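Local coordinates for protein probable WRKY transcription factor 52 (Arabidopsis thaliana, PDB 4C6S) that acts as a plant disease resistance protein and W-box-binding transcription factor, this chain being its TIR domain, which takes part in homodimerisation and in heterodimerisation with RPS4, at residues 11-16 with 75-80; 62-67 with 93-98. All coordinates share one frame; numbering follows the deposited sequence.

Contact 1 of 2, residues 11-16 with 75-80; sequences SCVEEV and LDKFAK
Phe78 holds CG anti to its own carbonyl carbon (chi1 -76°), and Val13 holds CG1 in the same way (chi1 -60°); the two side chains then meet at about a right angle, Val13 CG1 lying 3.9 Å from Phe78 CE2. In the flavodoxin-like TIR fold this joins the C-terminal end of strand 8-12, and the turn into helix 14-17, to helix 74-82 on one side of the parallel sheet. The ring presents its edge to the strand: Ser11 OG, Cys12 CA and Val13 CG1 all lie near its plane, with Cys12 CA 4.2 Å from Phe78 CZ. A flat, wholly apolar group suits this buried place, because a thin rim fits against backbone and a small branched side chain alike, while Met62, Leu64 and Pro65 of strand 59-65 also touch it. Ser11, small enough to let the ring approach, sets OG 4.1 Å from Phe78 CE1.

Lys77 bridges core and surface. Its extended chain brings the ammonium group past Val13 to a salt bridge with Asp41, whose other oxygen accepts a hydrogen bond from Glu14 N; Glu15 OE2, 5.0 Å from Lys77 NZ, probably adds a favourable field without contact. On the same helix Lys80 NZ donates to Lys77 O at 3.2 Å and also to Val40 O. At the edge of the apolar patch, Lys77 NZ stands 4.2 Å from Val13 CG1.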
ATOM      1  N   SER A  11      -7.273   5.812 -12.602  1.00 20.74           N
ATOM      2  CA  SER A  11      -7.611   7.156 -12.128  1.00 21.36           C
ATOM      3  C   SER A  11      -7.874   7.094 -10.629  1.00 25.38           C
ATOM      4  O   SER A  11      -8.414   6.100 -10.140  1.00 26.14           O
ATOM      5  CB  SER A  11      -8.834   7.700 -12.857  1.00 23.84           C
ATOM      6  OG  SER A  11      -9.868   6.731 -12.889  1.00 27.40           O
ATOM      7  N   CYS A  12      -7.480   8.139  -9.902  1.00 22.82           N
ATOM      8  CA  CYS A  12      -7.624   8.156  -8.441  1.00 21.91           C
ATOM      9  C   CYS A  12      -7.573   9.566  -7.900  1.00 26.10           C
ATOM     10  O   CYS A  12      -7.263  10.511  -8.632  1.00 28.13           O
ATOM     11  CB  CYS A  12      -6.516   7.318  -7.771  1.00 20.96           C
ATOM     12  SG  CYS A  12      -4.833   7.995  -7.993  1.00 26.27           S
ATOM     13  N   VAL A  13      -7.879   9.711  -6.611  1.00 24.14           N
ATOM     14  CA  VAL A  13      -7.708  10.999  -5.946  1.00 26.37           C
ATOM     15  C   VAL A  13      -6.286  11.084  -5.384  1.00 25.80           C
ATOM     16  O   VAL A  13      -5.607  10.071  -5.260  1.00 25.31           O
ATOM     17  CB  VAL A  13      -8.752  11.215  -4.841  1.00 28.70           C
ATOM     18  CG1 VAL A  13     -10.158  11.173  -5.429  1.00 30.88           C
ATOM     19  CG2 VAL A  13      -8.603  10.157  -3.765  1.00 28.21           C
ATOM     20  N   GLU A  14      -5.834  12.289  -5.050  1.00 28.25           N
ATOM     21  CA  GLU A  14      -4.429  12.474  -4.691  1.00 28.36           C
ATOM     22  C   GLU A  14      -4.047  11.728  -3.421  1.00 30.23           C
ATOM     23  O   GLU A  14      -2.915  11.256  -3.296  1.00 30.39           O
ATOM     24  CB  GLU A  14      -4.076  13.963  -4.589  1.00 31.87           C
ATOM     25  CG  GLU A  14      -4.768  14.689  -3.460  1.00 53.80           C
ATOM     26  CD  GLU A  14      -4.678  16.198  -3.600  1.00 67.88           C
ATOM     27  OE1 GLU A  14      -3.839  16.673  -4.398  1.00 74.98           O
ATOM     28  OE2 GLU A  14      -5.451  16.903  -2.914  1.00 70.43           O
ATOM     29  N   GLU A  15      -5.006  11.579  -2.506  1.00 27.85           N
ATOM     30  CA  GLU A  15      -4.763  10.916  -1.219  1.00 33.07           C
ATOM     31  C   GLU A  15      -4.229   9.483  -1.315  1.00 30.68           C
ATOM     32  O   GLU A  15      -3.529   9.023  -0.413  1.00 29.81           O
ATOM     33  CB  GLU A  15      -6.031  10.933  -0.346  1.00 36.84           C
ATOM     34  CG  GLU A  15      -6.654  12.310  -0.126  1.00 53.62           C
ATOM     35  CD  GLU A  15      -7.636  12.722  -1.225  1.00 62.64           C
ATOM     36  OE1 GLU A  15      -7.181  13.141  -2.309  1.00 56.36           O
ATOM     37  OE2 GLU A  15      -8.867  12.641  -1.001  1.00 73.42           O
ATOM     38  N   VAL A  16      -4.557   8.768  -2.388  1.00 23.39           N
ATOM     39  CA  VAL A  16      -4.065   7.400  -2.528  1.00 24.50           C
ATOM     40  C   VAL A  16      -3.091   7.218  -3.682  1.00 25.30           C
ATOM     41  O   VAL A  16      -2.621   6.104  -3.929  1.00 21.38           O
ATOM     42  CB  VAL A  16      -5.227   6.411  -2.676  1.00 25.60           C
ATOM     43  CG1 VAL A  16      -6.100   6.445  -1.429  1.00 26.85           C
ATOM     44  CG2 VAL A  16      -6.052   6.756  -3.920  1.00 24.04           C
ATOM     45  N   LEU A  75     -19.866  13.275  -9.871  1.00 29.14           N
ATOM     46  CA  LEU A  75     -20.011  14.309 -10.898  1.00 35.35           C
ATOM     47  C   LEU A  75     -18.828  15.268 -10.869  1.00 37.52           C
ATOM     48  O   LEU A  75     -18.364  15.750 -11.910  1.00 35.81           O
ATOM     49  CB  LEU A  75     -21.309  15.090 -10.691  1.00 38.32           C
ATOM     50  CG  LEU A  75     -22.625  14.362 -10.978  1.00 37.85           C
ATOM     51  CD1 LEU A  75     -23.806  15.242 -10.614  1.00 37.01           C
ATOM     52  CD2 LEU A  75     -22.698  13.969 -12.432  1.00 37.57           C
ATOM     53  N   ASP A  76     -18.337  15.532  -9.663  1.00 32.01           N
ATOM     54  CA  ASP A  76     -17.277  16.507  -9.464  1.00 36.93           C
ATOM     55  C   ASP A  76     -15.929  16.035 -10.015  1.00 38.68           C
ATOM     56  O   ASP A  76     -15.173  16.829 -10.578  1.00 38.58           O
ATOM     57  CB  ASP A  76     -17.146  16.825  -7.976  1.00 45.46           C
ATOM     58  CG  ASP A  76     -16.138  17.916  -7.703  1.00 63.52           C
ATOM     59  OD1 ASP A  76     -16.064  18.875  -8.503  1.00 68.01           O
ATOM     60  OD2 ASP A  76     -15.417  17.811  -6.689  1.00 71.58           O
ATOM     61  N   LYS A  77     -15.635  14.745  -9.862  1.00 33.11           N
ATOM     62  CA  LYS A  77     -14.281  14.253 -10.113  1.00 34.74           C
ATOM     63  C   LYS A  77     -14.174  13.085 -11.081  1.00 33.31           C
ATOM     64  O   LYS A  77     -13.171  12.956 -11.775  1.00 34.20           O
ATOM     65  CB  LYS A  77     -13.621  13.832  -8.797  1.00 38.16           C
ATOM     66  CG  LYS A  77     -13.280  14.966  -7.856  1.00 43.24           C
ATOM     67  CD  LYS A  77     -12.488  14.457  -6.663  1.00 46.72           C
ATOM     68  CE  LYS A  77     -12.292  15.547  -5.616  1.00 48.87           C
ATOM     69  NZ  LYS A  77     -11.363  15.091  -4.532  1.00 47.49           N
ATOM     70  N   PHE A  78     -15.169  12.206 -11.102  1.00 30.57           N
ATOM     71  CA  PHE A  78     -15.015  10.969 -11.865  1.00 25.90           C
ATOM     72  C   PHE A  78     -15.877  10.870 -13.127  1.00 29.09           C
ATOM     73  O   PHE A  78     -15.546  10.104 -14.029  1.00 29.16           O
ATOM     74  CB  PHE A  78     -15.193   9.750 -10.956  1.00 23.11           C
ATOM     75  CG  PHE A  78     -13.992   9.480 -10.072  1.00 26.26           C
ATOM     76  CD1 PHE A  78     -12.932   8.707 -10.531  1.00 27.47           C
ATOM     77  CD2 PHE A  78     -13.909  10.031  -8.801  1.00 28.13           C
ATOM     78  CE1 PHE A  78     -11.813   8.441  -9.730  1.00 23.53           C
ATOM     79  CE2 PHE A  78     -12.787   9.795  -7.993  1.00 24.44           C
ATOM     80  CZ  PHE A  78     -11.736   8.995  -8.461  1.00 24.29           C
ATOM     81  N   ALA A  79     -16.960  11.643 -13.206  1.00 32.72           N
ATOM     82  CA  ALA A  79     -17.755  11.673 -14.435  1.00 30.76           C
ATOM     83  C   ALA A  79     -16.871  11.969 -15.649  1.00 33.08           C
ATOM     84  O   ALA A  79     -17.063  11.393 -16.716  1.00 39.76           O
ATOM     85  CB  ALA A  79     -18.884  12.697 -14.345  1.00 31.34           C
ATOM     86  N   LYS A  80     -15.902  12.864 -15.479  1.00 35.22           N
ATOM     87  CA  LYS A  80     -15.022  13.237 -16.580  1.00 35.79           C
ATOM     88  C   LYS A  80     -14.103  12.086 -16.994  1.00 34.49           C
ATOM     89  O   LYS A  80     -13.599  12.077 -18.119  1.00 40.64           O
ATOM     90  CB  LYS A  80     -14.202  14.480 -16.225  1.00 35.57           C
ATOM     91  CG  LYS A  80     -13.202  14.262 -15.095  1.00 38.05           C
ATOM     92  CD  LYS A  80     -12.561  15.581 -14.679  1.00 43.27           C
ATOM     93  CE  LYS A  80     -11.305  15.346 -13.853  1.00 47.00           C
ATOM     94  NZ  LYS A  80     -11.483  15.601 -12.404  1.00 52.45           N
TER

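Contact 2 of 2, residues 62-67 with 93-98; sequences MVLPGN and VVSVLY. With SO4 (sulfate ion), chain D.
Tyr98 O accepts a hydrogen bond from Gly66 N at 2.9 Å, the donor standing 36° out of the carbonyl plane, and a sulfate oxygen, O4, lies close to the same carbonyl. That ion, probably from the crystallisation liquor, is held by Asn67 N, which donates to O4 at 3.1 Å. Glycine suits the last position of the inverse gamma turn centred on Pro65, since a beta carbon here would crowd Tyr98 O.

Behind the turn the two strands run parallel, and Leu64 N donates to Val96 O at 2.8 Å in a nearly straight bond (168°), the carbonyl facing it head-on. On one face, Leu64 CD1 packs 3.9 Å from Leu97 CD2, two branched chains that both also touch Leu111 of helix 104-113. On the other, Val63 CG1 meets Tyr98 CB at 4.1 Å, the two side chains side by side. Tyr98 CG is anti to the backbone N (chi1 -179°); the ring stacks with Phe20, and its hydroxyl is hydrogen-bonded to Asp128.

The pair forms the beta-alpha-beta unit with helix 74-82, whose Trp74 touches Met62, while strand 8-12 flanks strand 59-65 on its far edge and strand 119-121 flanks strand 92-98.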
ATOM      1  N   MET A  62     -10.952   2.741 -12.284  1.00 21.83           N
ATOM      2  CA  MET A  62     -11.270   3.905 -11.465  1.00 20.05           C
ATOM      3  C   MET A  62     -11.157   3.518 -10.004  1.00 23.68           C
ATOM      4  O   MET A  62     -11.926   2.686  -9.524  1.00 22.52           O
ATOM      5  CB  MET A  62     -12.689   4.391 -11.754  1.00 22.11           C
ATOM      6  CG  MET A  62     -12.852   4.859 -13.201  1.00 29.79           C
ATOM      7  SD  MET A  62     -14.481   5.526 -13.608  1.00 34.40           S
ATOM      8  CE  MET A  62     -14.664   6.724 -12.339  1.00 47.77           C
ATOM      9  N   VAL A  63     -10.173   4.081  -9.309  1.00 19.11           N
ATOM     10  CA  VAL A  63     -10.029   3.831  -7.880  1.00 19.09           C
ATOM     11  C   VAL A  63     -10.745   4.943  -7.159  1.00 21.19           C
ATOM     12  O   VAL A  63     -10.363   6.115  -7.247  1.00 23.08           O
ATOM     13  CB  VAL A  63      -8.565   3.792  -7.455  1.00 19.75           C
ATOM     14  CG1 VAL A  63      -8.479   3.642  -5.940  1.00 20.57           C
ATOM     15  CG2 VAL A  63      -7.863   2.639  -8.156  1.00 19.18           C
ATOM     16  N   LEU A  64     -11.823   4.581  -6.471  1.00 21.19           N
ATOM     17  CA  LEU A  64     -12.766   5.563  -5.964  1.00 21.09           C
ATOM     18  C   LEU A  64     -12.558   5.754  -4.480  1.00 23.28           C
ATOM     19  O   LEU A  64     -12.180   4.804  -3.782  1.00 22.35           O
ATOM     20  CB  LEU A  64     -14.197   5.092  -6.234  1.00 20.41           C
ATOM     21  CG  LEU A  64     -14.495   4.963  -7.732  1.00 23.34           C
ATOM     22  CD1 LEU A  64     -15.665   4.030  -7.989  1.00 24.22           C
ATOM     23  CD2 LEU A  64     -14.764   6.334  -8.341  1.00 25.59           C
ATOM     24  N   PRO A  65     -12.770   6.989  -3.991  1.00 22.48           N
ATOM     25  CA  PRO A  65     -12.639   7.276  -2.555  1.00 27.86           C
ATOM     26  C   PRO A  65     -13.876   6.784  -1.816  1.00 26.11           C
ATOM     27  O   PRO A  65     -14.824   7.534  -1.571  1.00 24.64           O
ATOM     28  CB  PRO A  65     -12.538   8.800  -2.511  1.00 28.08           C
ATOM     29  CG  PRO A  65     -13.314   9.264  -3.717  1.00 23.79           C
ATOM     30  CD  PRO A  65     -13.113   8.198  -4.775  1.00 22.84           C
ATOM     31  N   GLY A  66     -13.852   5.506  -1.460  1.00 24.25           N
ATOM     32  CA  GLY A  66     -15.040   4.841  -0.966  1.00 21.28           C
ATOM     33  C   GLY A  66     -15.542   5.300   0.379  1.00 26.62           C
ATOM     34  O   GLY A  66     -16.689   5.018   0.734  1.00 27.07           O
ATOM     35  N   ASN A  67     -14.698   5.998   1.138  1.00 23.64           N
ATOM     36  CA  ASN A  67     -15.119   6.549   2.432  1.00 26.34           C
ATOM     37  C   ASN A  67     -15.972   7.810   2.278  1.00 31.07           C
ATOM     38  O   ASN A  67     -16.590   8.275   3.242  1.00 29.25           O
ATOM     39  CB  ASN A  67     -13.892   6.876   3.284  1.00 31.93           C
ATOM     40  CG  ASN A  67     -13.201   5.632   3.836  1.00 30.79           C
ATOM     41  OD1 ASN A  67     -13.506   4.508   3.442  1.00 29.58           O
ATOM     42  ND2 ASN A  67     -12.262   5.838   4.757  1.00 35.10           N
ATOM     43  N   VAL A  93     -14.239  -0.835 -18.208  1.00 30.53           N
ATOM     44  CA  VAL A  93     -14.117  -0.040 -17.001  1.00 25.87           C
ATOM     45  C   VAL A  93     -14.190  -0.937 -15.761  1.00 27.30           C
ATOM     46  O   VAL A  93     -15.122  -1.726 -15.596  1.00 30.35           O
ATOM     47  CB  VAL A  93     -15.194   1.063 -16.931  1.00 27.55           C
ATOM     48  CG1 VAL A  93     -15.037   1.864 -15.647  1.00 26.91           C
ATOM     49  CG2 VAL A  93     -15.100   1.972 -18.155  1.00 29.98           C
ATOM     50  N   VAL A  94     -13.182  -0.843 -14.905  1.00 24.32           N
ATOM     51  CA  VAL A  94     -13.187  -1.607 -13.662  1.00 22.33           C
ATOM     52  C   VAL A  94     -13.182  -0.605 -12.516  1.00 23.44           C
ATOM     53  O   VAL A  94     -12.425   0.370 -12.553  1.00 25.05           O
ATOM     54  CB  VAL A  94     -11.952  -2.518 -13.573  1.00 26.21           C
ATOM     55  CG1 VAL A  94     -11.934  -3.271 -12.242  1.00 27.87           C
ATOM     56  CG2 VAL A  94     -11.945  -3.496 -14.746  1.00 29.72           C
ATOM     57  N   SER A  95     -14.034  -0.820 -11.511  1.00 23.81           N
ATOM     58  CA  SER A  95     -14.168   0.153 -10.428  1.00 21.28           C
ATOM     59  C   SER A  95     -13.670  -0.456  -9.130  1.00 23.32           C
ATOM     60  O   SER A  95     -13.894  -1.630  -8.865  1.00 25.15           O
ATOM     61  CB  SER A  95     -15.629   0.578 -10.255  1.00 24.50           C
ATOM     62  OG  SER A  95     -16.072   1.306 -11.390  1.00 26.54           O
ATOM     63  N   VAL A  96     -12.995   0.354  -8.322  1.00 19.45           N
ATOM     64  CA  VAL A  96     -12.464  -0.142  -7.057  1.00 20.21           C
ATOM     65  C   VAL A  96     -12.942   0.774  -5.949  1.00 18.82           C
ATOM     66  O   VAL A  96     -12.627   1.977  -5.949  1.00 23.85           O
ATOM     67  CB  VAL A  96     -10.920  -0.151  -7.066  1.00 19.80           C
ATOM     68  CG1 VAL A  96     -10.376  -0.695  -5.747  1.00 21.29           C
ATOM     69  CG2 VAL A  96     -10.381  -0.997  -8.244  1.00 22.29           C
ATOM     70  N   LEU A  97     -13.718   0.218  -5.013  1.00 18.58           N
ATOM     71  CA  LEU A  97     -14.202   1.000  -3.878  1.00 19.02           C
ATOM     72  C   LEU A  97     -13.166   0.847  -2.784  1.00 24.68           C
ATOM     73  O   LEU A  97     -13.138  -0.172  -2.088  1.00 23.22           O
ATOM     74  CB  LEU A  97     -15.565   0.502  -3.392  1.00 23.45           C
ATOM     75  CG  LEU A  97     -16.676   0.574  -4.423  1.00 23.71           C
ATOM     76  CD1 LEU A  97     -18.002   0.066  -3.839  1.00 29.26           C
ATOM     77  CD2 LEU A  97     -16.849   2.019  -4.875  1.00 27.73           C
ATOM     78  N   TYR A  98     -12.297   1.846  -2.652  1.00 20.66           N
ATOM     79  CA  TYR A  98     -11.161   1.729  -1.744  1.00 22.86           C
ATOM     80  C   TYR A  98     -11.342   2.594  -0.502  1.00 21.21           C
ATOM     81  O   TYR A  98     -11.642   3.789  -0.603  1.00 25.99           O
ATOM     82  CB  TYR A  98      -9.847   2.101  -2.453  1.00 20.42           C
ATOM     83  CG  TYR A  98      -8.678   1.955  -1.510  1.00 20.13           C
ATOM     84  CD1 TYR A  98      -8.195   0.694  -1.175  1.00 17.79           C
ATOM     85  CD2 TYR A  98      -8.100   3.060  -0.906  1.00 22.56           C
ATOM     86  CE1 TYR A  98      -7.153   0.543  -0.263  1.00 19.74           C
ATOM     87  CE2 TYR A  98      -7.057   2.918  -0.007  1.00 24.10           C
ATOM     88  CZ  TYR A  98      -6.585   1.656   0.300  1.00 23.48           C
ATOM     89  OH  TYR A  98      -5.564   1.515   1.195  1.00 24.37           O
TER
HETATM   90  S   SO4 D1152     -10.347   6.997   0.788  0.74 59.25           S
HETATM   91  O1  SO4 D1152      -9.534   6.370   1.830  0.74 65.66           O
HETATM   92  O2  SO4 D1152      -9.589   6.922  -0.464  0.74 31.79           O
HETATM   93  O3  SO4 D1152     -10.574   8.400   1.125  0.74 67.34           O
HETATM   94  O4  SO4 D1152     -11.657   6.334   0.695  0.74 33.47           O

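How the contacts relate
Both contacts are largely buried and reach the same parallel sheet, their centres about 9 Å apart. Contact 2 is the sheet itself, two inner strands tied by regular backbone bonds with mostly apolar side chains on either face; contact 1 sets a helix against a neighbouring strand through side chains, and its lysines reach Asp41 and Val40 in the loop after strand 35-39. Strand 59-65 connects them: Ser11 O of contact 1 probably accepts a hydrogen bond from Val63 N of contact 2 at 2.8 Å, and Phe78 packs against both Met62 and Val63. Helix 74-82 is also the crossover between the two strands of contact 2.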